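Local coordinates for endosialidase (Enterobacteria phage phi92, PDB 4HIZ) that hydrolyses the alpha-2,8 and alpha-2,9 linkages of polysialic acid, cutting within the polymer as a phage endosialidase, at the interface of chains A and B. Coordinates in Å, arbitrary orientation; residue numbers count along the deposited sequence, not the author numbering. Chains: chain A/B, Endosialidase.

The interface of chains A and B. Residues chain A 568, 570-573; chain B 566-568, 571.
A:Leu571 and B:Val566 form the first of three parallel beta bridges that make a short ladder, followed by A:Thr572 with B:Gln567 and A:Val573 with B:Met568. It joins strand 570-573 of one chain to strand 565-568 of the next, in the manner of the intertwined beta-helical stalk of trimeric phage endosialidases; three copies form the deposited assembly.

Backbone bonds zip the strands together. B:Val566 N donates to A:Ser570 O (3.2 Å). A:Thr572 serves both neighbours, as in any parallel sheet: its N gives to B:Val566 O at 3.0 Å, and its O accepts from B:Met568 N.

One face is apolar, suited to filling a core between chains: beta-branched valine fits a strand, leucine fills volume and the unbranched methionines are flexible. A:Leu571 holds CG anti to the backbone N (chi1 172°), setting CD1 against the B:Met568 chain from CG to CE, nearest CE at 3.6 Å. Its CD2 meets B:Leu571 CD2 tip to tip at 3.7 Å. Both methionines bend at chi3 (67° in A:Met568), and their CE methyls come within 3.9 Å. The A:Met568 side chain crosses that of B:Val566 at about a right angle, its thioether SD 3.8 Å from CB.

The opposite face is mixed. Short hydroxyls, A:Ser570 OG and A:Thr572 OG1, reach a water beside the backbone that also binds B:Val566 O (2.9 Å from the water), giving that carbonyl a second partner. The long B:Gln567 lies beside A:Thr572, pointing the same way; its methylenes follow the threonine and its amide OE1 contacts the methyl CG2 at 3.7 Å.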
loop_
_atom_site.group_PDB
_atom_site.type_symbol
_atom_site.label_atom_id
_atom_site.label_comp_id
_atom_site.label_asym_id
_atom_site.label_seq_id
_atom_site.Cartn_x
_atom_site.Cartn_y
_atom_site.Cartn_z
ATOM N N MET A 568 5.464 17.073 -8.144
ATOM C CA MET A 568 4.643 16.349 -9.113
ATOM C C MET A 568 4.868 16.860 -10.525
ATOM O O MET A 568 5.235 18.017 -10.756
ATOM C CB MET A 568 3.164 16.426 -8.766
ATOM C CG MET A 568 2.668 17.827 -8.757
ATOM S SD MET A 568 1.000 17.875 -8.127
ATOM C CE MET A 568 1.179 17.413 -6.392
ATOM N N SER A 570 2.844 17.419 -13.132
ATOM C CA SER A 570 1.901 18.488 -13.490
ATOM C C SER A 570 0.777 18.414 -12.463
ATOM O O SER A 570 0.641 17.414 -11.756
ATOM C CB SER A 570 1.292 18.297 -14.893
ATOM O OG SER A 570 0.430 17.170 -14.891
ATOM N N LEU A 571 -0.041 19.462 -12.418
ATOM C CA LEU A 571 -1.132 19.504 -11.445
ATOM C C LEU A 571 -2.381 20.087 -12.074
ATOM O O LEU A 571 -2.320 21.139 -12.737
ATOM C CB LEU A 571 -0.715 20.396 -10.248
ATOM C CG LEU A 571 -1.870 20.673 -9.261
ATOM C CD1 LEU A 571 -2.431 19.390 -8.644
ATOM C CD2 LEU A 571 -1.446 21.640 -8.139
ATOM N N THR A 572 -3.497 19.392 -11.882
ATOM C CA THR A 572 -4.814 19.942 -12.235
ATOM C C THR A 572 -5.666 19.873 -10.990
ATOM O O THR A 572 -5.745 18.826 -10.356
ATOM C CB THR A 572 -5.486 19.163 -13.380
ATOM O OG1 THR A 572 -4.677 19.306 -14.548
ATOM C CG2 THR A 572 -6.904 19.717 -13.680
ATOM N N VAL A 573 -6.284 20.990 -10.627
ATOM C CA VAL A 573 -7.167 20.994 -9.447
ATOM C C VAL A 573 -8.585 20.963 -10.038
ATOM O O VAL A 573 -8.927 21.826 -10.837
ATOM C CB VAL A 573 -6.927 22.227 -8.560
ATOM C CG1 VAL A 573 -7.693 22.058 -7.219
ATOM C CG2 VAL A 573 -5.407 22.381 -8.311
ATOM N N VAL B 566 -0.867 14.613 -11.982
ATOM C CA VAL B 566 -1.685 14.477 -10.772
ATOM C C VAL B 566 -2.902 15.405 -10.868
ATOM O O VAL B 566 -2.794 16.561 -11.323
ATOM C CB VAL B 566 -0.864 14.863 -9.528
ATOM C CG1 VAL B 566 -1.776 14.850 -8.270
ATOM C CG2 VAL B 566 0.288 13.867 -9.339
ATOM N N GLN B 567 -4.063 14.896 -10.460
ATOM C CA GLN B 567 -5.246 15.762 -10.290
ATOM C C GLN B 567 -5.708 15.654 -8.868
ATOM O O GLN B 567 -5.552 14.601 -8.253
ATOM C CB GLN B 567 -6.412 15.293 -11.173
ATOM C CG GLN B 567 -6.041 15.211 -12.642
ATOM C CD GLN B 567 -7.297 15.180 -13.415
ATOM O OE1 GLN B 567 -7.579 16.088 -14.146
ATOM N NE2 GLN B 567 -8.098 14.155 -13.200
ATOM N N MET B 568 -6.315 16.715 -8.341
ATOM C CA MET B 568 -6.878 16.625 -7.001
ATOM C C MET B 568 -8.078 17.530 -6.884
ATOM O O MET B 568 -8.197 18.541 -7.575
ATOM C CB MET B 568 -5.839 16.977 -5.931
ATOM C CG MET B 568 -5.267 18.359 -6.105
ATOM S SD MET B 568 -3.870 18.627 -5.003
ATOM C CE MET B 568 -2.646 17.476 -5.636
ATOM N N LEU B 571 -6.695 21.867 -3.198
ATOM C CA LEU B 571 -5.315 21.863 -2.673
ATOM C C LEU B 571 -5.147 22.948 -1.605
ATOM O O LEU B 571 -5.486 24.113 -1.836
ATOM C CB LEU B 571 -4.321 22.082 -3.824
ATOM C CG LEU B 571 -2.879 22.287 -3.338
ATOM C CD1 LEU B 571 -2.350 21.050 -2.578
ATOM C CD2 LEU B 571 -1.980 22.637 -4.565
HETATM O O HOH W 1 -2.381 17.190 -14.130
#